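Local coordinates for protein DNA-entry nuclease (Competence-specific nuclease) (Streptococcus agalactiae ILRI112, PDB 4QGO) that probably hydrolyses DNA, and perhaps RNA, with little sequence preference, as a nuclease of the beta-beta-alpha type and a virulence factor of the bacterium, at residues N38-L43 against T199-V204; K168-R173 against L191-Q196. The protein carries 1 engineered substitution. One frame throughout, in Å; residues are numbered along the deposited sequence.

Interaction 1 of 2, residues N38-L43 against T199-V204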
loop_
_atom_site.group_PDB
_atom_site.type_symbol
_atom_site.label_atom_id
_atom_site.label_comp_id
_atom_site.label_asym_id
_atom_site.label_seq_id
_atom_site.Cartn_x
_atom_site.Cartn_y
_atom_site.Cartn_z
ATOM N N ASN A 38 15.357 -9.088 1.202
ATOM C CA ASN A 38 15.119 -10.396 1.798
ATOM C C ASN A 38 14.036 -10.378 2.870
ATOM O O ASN A 38 14.080 -11.139 3.839
ATOM C CB ASN A 38 16.422 -10.994 2.316
ATOM C CG ASN A 38 17.439 -11.163 1.215
ATOM O OD1 ASN A 38 17.304 -12.048 0.367
ATOM N ND2 ASN A 38 18.449 -10.303 1.196
ATOM N N ASN A 39 13.062 -9.498 2.657
ATOM C CA ASN A 39 11.900 -9.345 3.539
ATOM C C ASN A 39 12.215 -8.693 4.891
ATOM O O ASN A 39 11.390 -8.723 5.801
ATOM C CB ASN A 39 11.167 -10.690 3.716
ATOM C CG ASN A 39 9.662 -10.580 3.555
ATOM O OD1 ASN A 39 9.134 -9.601 3.033
ATOM N ND2 ASN A 39 8.964 -11.617 4.002
ATOM N N GLN A 40 13.403 -8.096 5.016
ATOM C CA GLN A 40 13.807 -7.448 6.256
ATOM C C GLN A 40 13.603 -5.944 6.180
ATOM O O GLN A 40 13.927 -5.307 5.173
ATOM C CB GLN A 40 15.278 -7.760 6.582
ATOM C CG GLN A 40 15.616 -9.243 6.507
ATOM C CD GLN A 40 14.753 -10.083 7.422
ATOM O OE1 GLN A 40 14.839 -9.974 8.643
ATOM N NE2 GLN A 40 13.910 -10.922 6.834
ATOM N N THR A 41 13.051 -5.389 7.259
ATOM C CA THR A 41 12.870 -3.948 7.399
ATOM C C THR A 41 13.555 -3.482 8.675
ATOM O O THR A 41 13.734 -4.268 9.611
ATOM C CB THR A 41 11.377 -3.566 7.439
ATOM O OG1 THR A 41 11.246 -2.174 7.760
ATOM C CG2 THR A 41 10.630 -4.403 8.471
ATOM N N ASN A 42 13.944 -2.209 8.706
ATOM C CA ASN A 42 14.624 -1.690 9.882
ATOM C C ASN A 42 13.689 -1.096 10.920
ATOM O O ASN A 42 14.141 -0.466 11.882
ATOM C CB ASN A 42 15.709 -0.676 9.494
ATOM C CG ASN A 42 15.151 0.575 8.836
ATOM O OD1 ASN A 42 13.958 0.872 8.922
ATOM N ND2 ASN A 42 16.026 1.325 8.175
ATOM N N LEU A 43 12.384 -1.279 10.717
ATOM C CA LEU A 43 11.394 -0.783 11.671
ATOM C C LEU A 43 11.666 -1.294 13.069
ATOM O O LEU A 43 11.967 -2.462 13.263
ATOM C CB LEU A 43 9.981 -1.181 11.254
ATOM C CG LEU A 43 9.362 -0.475 10.053
ATOM C CD1 LEU A 43 8.017 -1.110 9.754
ATOM C CD2 LEU A 43 9.212 1.010 10.341
ATOM N N THR A 199 8.100 -12.147 15.290
ATOM C CA THR A 199 7.522 -13.263 14.539
ATOM C C THR A 199 6.902 -12.810 13.221
ATOM O O THR A 199 6.773 -13.599 12.280
ATOM C CB THR A 199 6.457 -14.047 15.336
ATOM O OG1 THR A 199 5.378 -13.172 15.684
ATOM C CG2 THR A 199 7.054 -14.651 16.603
ATOM N N LEU A 200 6.503 -11.543 13.162
ATOM C CA LEU A 200 6.038 -10.965 11.909
ATOM C C LEU A 200 7.052 -9.963 11.396
ATOM O O LEU A 200 7.434 -9.031 12.111
ATOM C CB LEU A 200 4.698 -10.255 12.090
ATOM C CG LEU A 200 4.154 -9.559 10.834
ATOM C CD1 LEU A 200 3.776 -10.584 9.788
ATOM C CD2 LEU A 200 2.954 -8.673 11.173
ATOM N N GLU A 201 7.486 -10.150 10.157
ATOM C CA GLU A 201 8.355 -9.165 9.520
ATOM C C GLU A 201 8.255 -9.289 8.015
ATOM O O GLU A 201 8.397 -10.381 7.473
ATOM C CB GLU A 201 9.811 -9.317 9.971
ATOM C CG GLU A 201 10.715 -8.238 9.377
ATOM C CD GLU A 201 12.090 -8.161 10.008
ATOM O OE1 GLU A 201 12.351 -8.885 10.993
ATOM O OE2 GLU A 201 12.918 -7.349 9.518
ATOM N N PHE A 202 7.993 -8.178 7.346
ATOM C CA PHE A 202 8.030 -8.173 5.889
ATOM C C PHE A 202 8.432 -6.814 5.334
ATOM O O PHE A 202 8.351 -5.796 6.026
ATOM C CB PHE A 202 6.718 -8.692 5.251
ATOM C CG PHE A 202 5.480 -7.889 5.591
ATOM C CD1 PHE A 202 5.254 -6.644 5.019
ATOM C CD2 PHE A 202 4.508 -8.422 6.426
ATOM C CE1 PHE A 202 4.106 -5.926 5.301
ATOM C CE2 PHE A 202 3.344 -7.716 6.709
ATOM C CZ PHE A 202 3.137 -6.468 6.143
ATOM N N ASN A 203 8.873 -6.816 4.077
ATOM C CA ASN A 203 9.287 -5.615 3.380
ATOM C C ASN A 203 9.002 -5.892 1.913
ATOM O O ASN A 203 9.729 -6.651 1.267
ATOM C CB ASN A 203 10.782 -5.342 3.610
ATOM C CG ASN A 203 11.205 -3.979 3.112
ATOM O OD1 ASN A 203 10.471 -3.319 2.375
ATOM N ND2 ASN A 203 12.399 -3.546 3.511
ATOM N N VAL A 204 7.925 -5.306 1.401
ATOM C CA VAL A 204 7.472 -5.610 0.048
ATOM C C VAL A 204 7.051 -4.360 -0.714
ATOM O O VAL A 204 6.703 -3.322 -0.121
ATOM C CB VAL A 204 6.276 -6.602 0.050
ATOM C CG1 VAL A 204 6.639 -7.936 0.727
ATOM C CG2 VAL A 204 5.079 -5.972 0.731
#
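N39 and N203 show how a loop can continue the hydrogen bonding of a strand where its neighbour ends. The backbone N of N203 donates to N39 OD1 at 3.0 Å in a nearly straight bond (167°), coming from above the plane of the N39 amide. OD1 in effect takes the place that a backbone carbonyl might hold beyond strand 33-36. The same oxygen lies beside the strand, 3.4 Å from F202 CA, while N39 O receives a CA-H...O contact from that CA.

The side chain of N203 returns the grip. Its CG is anti to the backbone N (chi1 -170°), and ND2 gives a bond of 2.9 Å to Q40 O, which lies in the plane of the N203 amide. Because OD1 of this amide is bonded to H190 NE2, both ends are engaged and its flip is fixed. Q40 O is held a second time, by N37 ND2.

E201 reaches the loop further along. Its extended chain brings OE2 to T41 N at 3.0 Å, and the oxygen accepts through its anti lone pair. Two other acceptors stand close: T41 O is 3.2 Å from E201 OE2, and Q40 OE1 also lies near it across a roughly perpendicular crossing of the two side chains. The T41 methyl, CG2, rests 3.6 Å from the carbonyl oxygen F202 O, while T41 OG1 closes an ST turn with L43 N and also bonds to E192.

Strand 201-207 has backbone bonds from F202 and V204 to strand 188-195 on one side, and from N203 to L36 of strand 33-36 on the other. On the face turned to helix 153-165, the F202 ring packs edge-to-face with Y156 of that helix.

Interaction 2 of 2, residues K168-R173 against L191-Q196. With SO4 (sulfate ion), chain C.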
loop_
_atom_site.group_PDB
_atom_site.type_symbol
_atom_site.label_atom_id
_atom_site.label_comp_id
_atom_site.label_asym_id
_atom_site.label_seq_id
_atom_site.Cartn_x
_atom_site.Cartn_y
_atom_site.Cartn_z
ATOM N N LYS A 168 -0.316 -8.994 19.243
ATOM C CA LYS A 168 1.015 -8.506 18.908
ATOM C C LYS A 168 1.006 -6.989 18.710
ATOM O O LYS A 168 -0.020 -6.397 18.366
ATOM C CB LYS A 168 1.554 -9.202 17.664
ATOM C CG LYS A 168 1.634 -10.711 17.835
ATOM C CD LYS A 168 2.389 -11.357 16.701
ATOM C CE LYS A 168 2.282 -12.874 16.790
ATOM N NZ LYS A 168 2.765 -13.381 18.110
ATOM N N ARG A 169 2.149 -6.372 18.972
ATOM C CA ARG A 169 2.392 -4.964 18.670
ATOM C C ARG A 169 3.123 -4.910 17.338
ATOM O O ARG A 169 4.178 -5.523 17.181
ATOM C CB ARG A 169 3.268 -4.326 19.746
ATOM C CG ARG A 169 2.567 -4.100 21.080
ATOM C CD ARG A 169 2.134 -2.648 21.219
ATOM N NE ARG A 169 3.273 -1.757 21.402
ATOM C CZ ARG A 169 3.181 -0.439 21.541
ATOM N NH1 ARG A 169 1.994 0.176 21.487
ATOM N NH2 ARG A 169 4.280 0.275 21.703
ATOM N N VAL A 170 2.555 -4.196 16.376
ATOM C CA VAL A 170 3.131 -4.178 15.034
ATOM C C VAL A 170 3.493 -2.762 14.603
ATOM O O VAL A 170 2.633 -1.898 14.485
ATOM C CB VAL A 170 2.185 -4.818 13.997
ATOM C CG1 VAL A 170 2.861 -4.827 12.628
ATOM C CG2 VAL A 170 1.842 -6.245 14.411
ATOM N N ARG A 171 4.787 -2.530 14.398
ATOM C CA ARG A 171 5.264 -1.285 13.807
ATOM C C ARG A 171 5.099 -1.420 12.284
ATOM O O ARG A 171 5.438 -2.443 11.712
ATOM C CB ARG A 171 6.724 -1.054 14.208
ATOM C CG ARG A 171 7.350 0.218 13.679
ATOM C CD ARG A 171 6.807 1.499 14.347
ATOM N NE ARG A 171 7.588 2.622 13.842
ATOM C CZ ARG A 171 7.359 3.244 12.689
ATOM N NH1 ARG A 171 6.313 2.907 11.937
ATOM N NH2 ARG A 171 8.164 4.216 12.292
ATOM N N TYR A 172 4.546 -0.390 11.644
ATOM C CA TYR A 172 4.039 -0.492 10.270
ATOM C C TYR A 172 4.357 0.792 9.521
ATOM O O TYR A 172 4.197 1.890 10.064
ATOM C CB TYR A 172 2.518 -0.682 10.345
ATOM C CG TYR A 172 1.759 -1.072 9.083
ATOM C CD1 TYR A 172 2.209 -2.082 8.241
ATOM C CD2 TYR A 172 0.534 -0.477 8.787
ATOM C CE1 TYR A 172 1.479 -2.450 7.107
ATOM C CE2 TYR A 172 -0.199 -0.847 7.667
ATOM C CZ TYR A 172 0.271 -1.834 6.840
ATOM O OH TYR A 172 -0.454 -2.211 5.720
ATOM N N ARG A 173 4.818 0.660 8.280
ATOM C CA ARG A 173 5.148 1.815 7.456
ATOM C C ARG A 173 4.715 1.547 6.024
ATOM O O ARG A 173 5.086 0.531 5.440
ATOM C CB ARG A 173 6.648 2.137 7.526
ATOM C CG ARG A 173 7.083 3.385 6.735
ATOM C CD ARG A 173 8.486 3.854 7.154
ATOM N NE ARG A 173 9.513 2.823 6.966
ATOM C CZ ARG A 173 10.612 2.703 7.708
ATOM N NH1 ARG A 173 10.855 3.546 8.716
ATOM N NH2 ARG A 173 11.477 1.727 7.454
ATOM N N LEU A 191 5.211 -1.645 1.561
ATOM C CA LEU A 191 4.692 -2.020 2.880
ATOM C C LEU A 191 5.788 -2.661 3.712
ATOM O O LEU A 191 6.453 -3.582 3.241
ATOM C CB LEU A 191 3.540 -3.029 2.769
ATOM C CG LEU A 191 2.526 -2.874 1.639
ATOM C CD1 LEU A 191 1.536 -4.022 1.685
ATOM C CD2 LEU A 191 1.803 -1.548 1.762
ATOM N N GLU A 192 5.941 -2.198 4.954
ATOM C CA GLU A 192 6.931 -2.713 5.891
ATOM C C GLU A 192 6.243 -2.973 7.226
ATOM O O GLU A 192 5.457 -2.141 7.698
ATOM C CB GLU A 192 8.030 -1.682 6.097
ATOM C CG GLU A 192 8.819 -1.356 4.847
ATOM C CD GLU A 192 9.776 -0.224 5.098
ATOM O OE1 GLU A 192 10.861 -0.478 5.661
ATOM O OE2 GLU A 192 9.435 0.926 4.759
ATOM N N ALA A 193 6.536 -4.113 7.846
ATOM C CA ALA A 193 5.935 -4.439 9.136
ATOM C C ALA A 193 6.897 -5.240 10.001
ATOM O O ALA A 193 7.667 -6.055 9.491
ATOM C CB ALA A 193 4.623 -5.206 8.955
ATOM N N LYS A 194 6.827 -5.018 11.312
ATOM C CA LYS A 194 7.667 -5.739 12.262
ATOM C C LYS A 194 6.911 -5.826 13.577
ATOM O O LYS A 194 6.477 -4.810 14.108
ATOM C CB LYS A 194 8.991 -4.988 12.445
ATOM C CG LYS A 194 9.903 -5.544 13.526
ATOM C CD LYS A 194 10.393 -6.924 13.144
ATOM C CE LYS A 194 11.381 -7.457 14.185
ATOM N NZ LYS A 194 12.564 -6.562 14.327
ATOM N N SER A 195 6.748 -7.036 14.106
ATOM C CA SER A 195 6.158 -7.180 15.435
ATOM C C SER A 195 7.230 -7.082 16.525
ATOM O O SER A 195 8.411 -7.375 16.287
ATOM C CB SER A 195 5.373 -8.492 15.557
ATOM O OG SER A 195 6.236 -9.615 15.467
ATOM N N GLN A 196 6.808 -6.652 17.707
ATOM C CA GLN A 196 7.710 -6.557 18.851
ATOM C C GLN A 196 8.431 -7.881 19.097
ATOM O O GLN A 196 9.638 -7.888 19.339
ATOM C CB GLN A 196 6.941 -6.120 20.102
ATOM C CG GLN A 196 7.809 -6.019 21.359
ATOM C CD GLN A 196 6.993 -5.845 22.636
ATOM O OE1 GLN A 196 5.989 -5.133 22.663
ATOM N NE2 GLN A 196 7.430 -6.504 23.706
HETATM S S SO4 C . 10.148 6.950 9.691
HETATM O O1 SO4 C . 9.475 7.312 8.455
HETATM O O2 SO4 C . 9.893 7.956 10.709
HETATM O O3 SO4 C . 11.599 6.853 9.484
HETATM O O4 SO4 C . 9.653 5.670 10.175
HETATM O O HOH W 1 6.042 -2.666 21.468
#
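R173 and E192 run alongside each other in the same direction and join in a side-on salt bridge. R173 NE donates to E192 OE2 and R173 NH2 to E192 OE1, each at 2.9 Å, with both acceptor oxygens close to the guanidinium plane. The carboxylate is turned 47° against the guanidinium, and NE approaches OE2 from above the carboxylate plane. R173 NH1 holds O4 of a sulfate ion, probably from the crystallisation liquor, at 2.8 Å; R171 NH2 bonds it weakly.

The backbones carrying these charges form an antiparallel beta hairpin, strands 170-177 and 188-195, in the main sheet of this His-Me finger nuclease. R171 with K194 and R173 with E192 are its hydrogen-bonded pairs; V170 with S195 and Y172 with A193 are non-hydrogen-bonded. On the face of the latter pairs, A193 CB sits at the edge of the Y172 ring, 4.0 Å from CD1, and near V170 CG1, toward helix 153-165. At the strand ends a water bridges R169 NE and Q196 OE1; the R169 guanidinium also bonds V49 O and salt-bridges D71.

A second shell positions the charged groups: T41 OG1 bonds to E192 OE1, N42 OD1 to R173 NH2, and N67 to R171 NH1 and the sulfate.

In the fold
From the N terminus, the chain makes strands 27-30 and 33-36 before entering the loop that carries 38-43. It then passes through strands 52-54 and 66-70 and on through helix 153-165 to reach strand 170-177. Interaction 2 closes first, after a short connection, when the chain turns back into strand 188-195. A further turn leads into strand 201-207, where interaction 1 closes the much longer loop in which interaction 2 is nested. The two contacts meet in one sheet, where strands 188-195 and 201-207 are neighbours, with centres about 8 Å apart. Interaction 2 staples neighbouring strands, whereas interaction 1 ties the early loop to the same sheet, with L43 packing against R173.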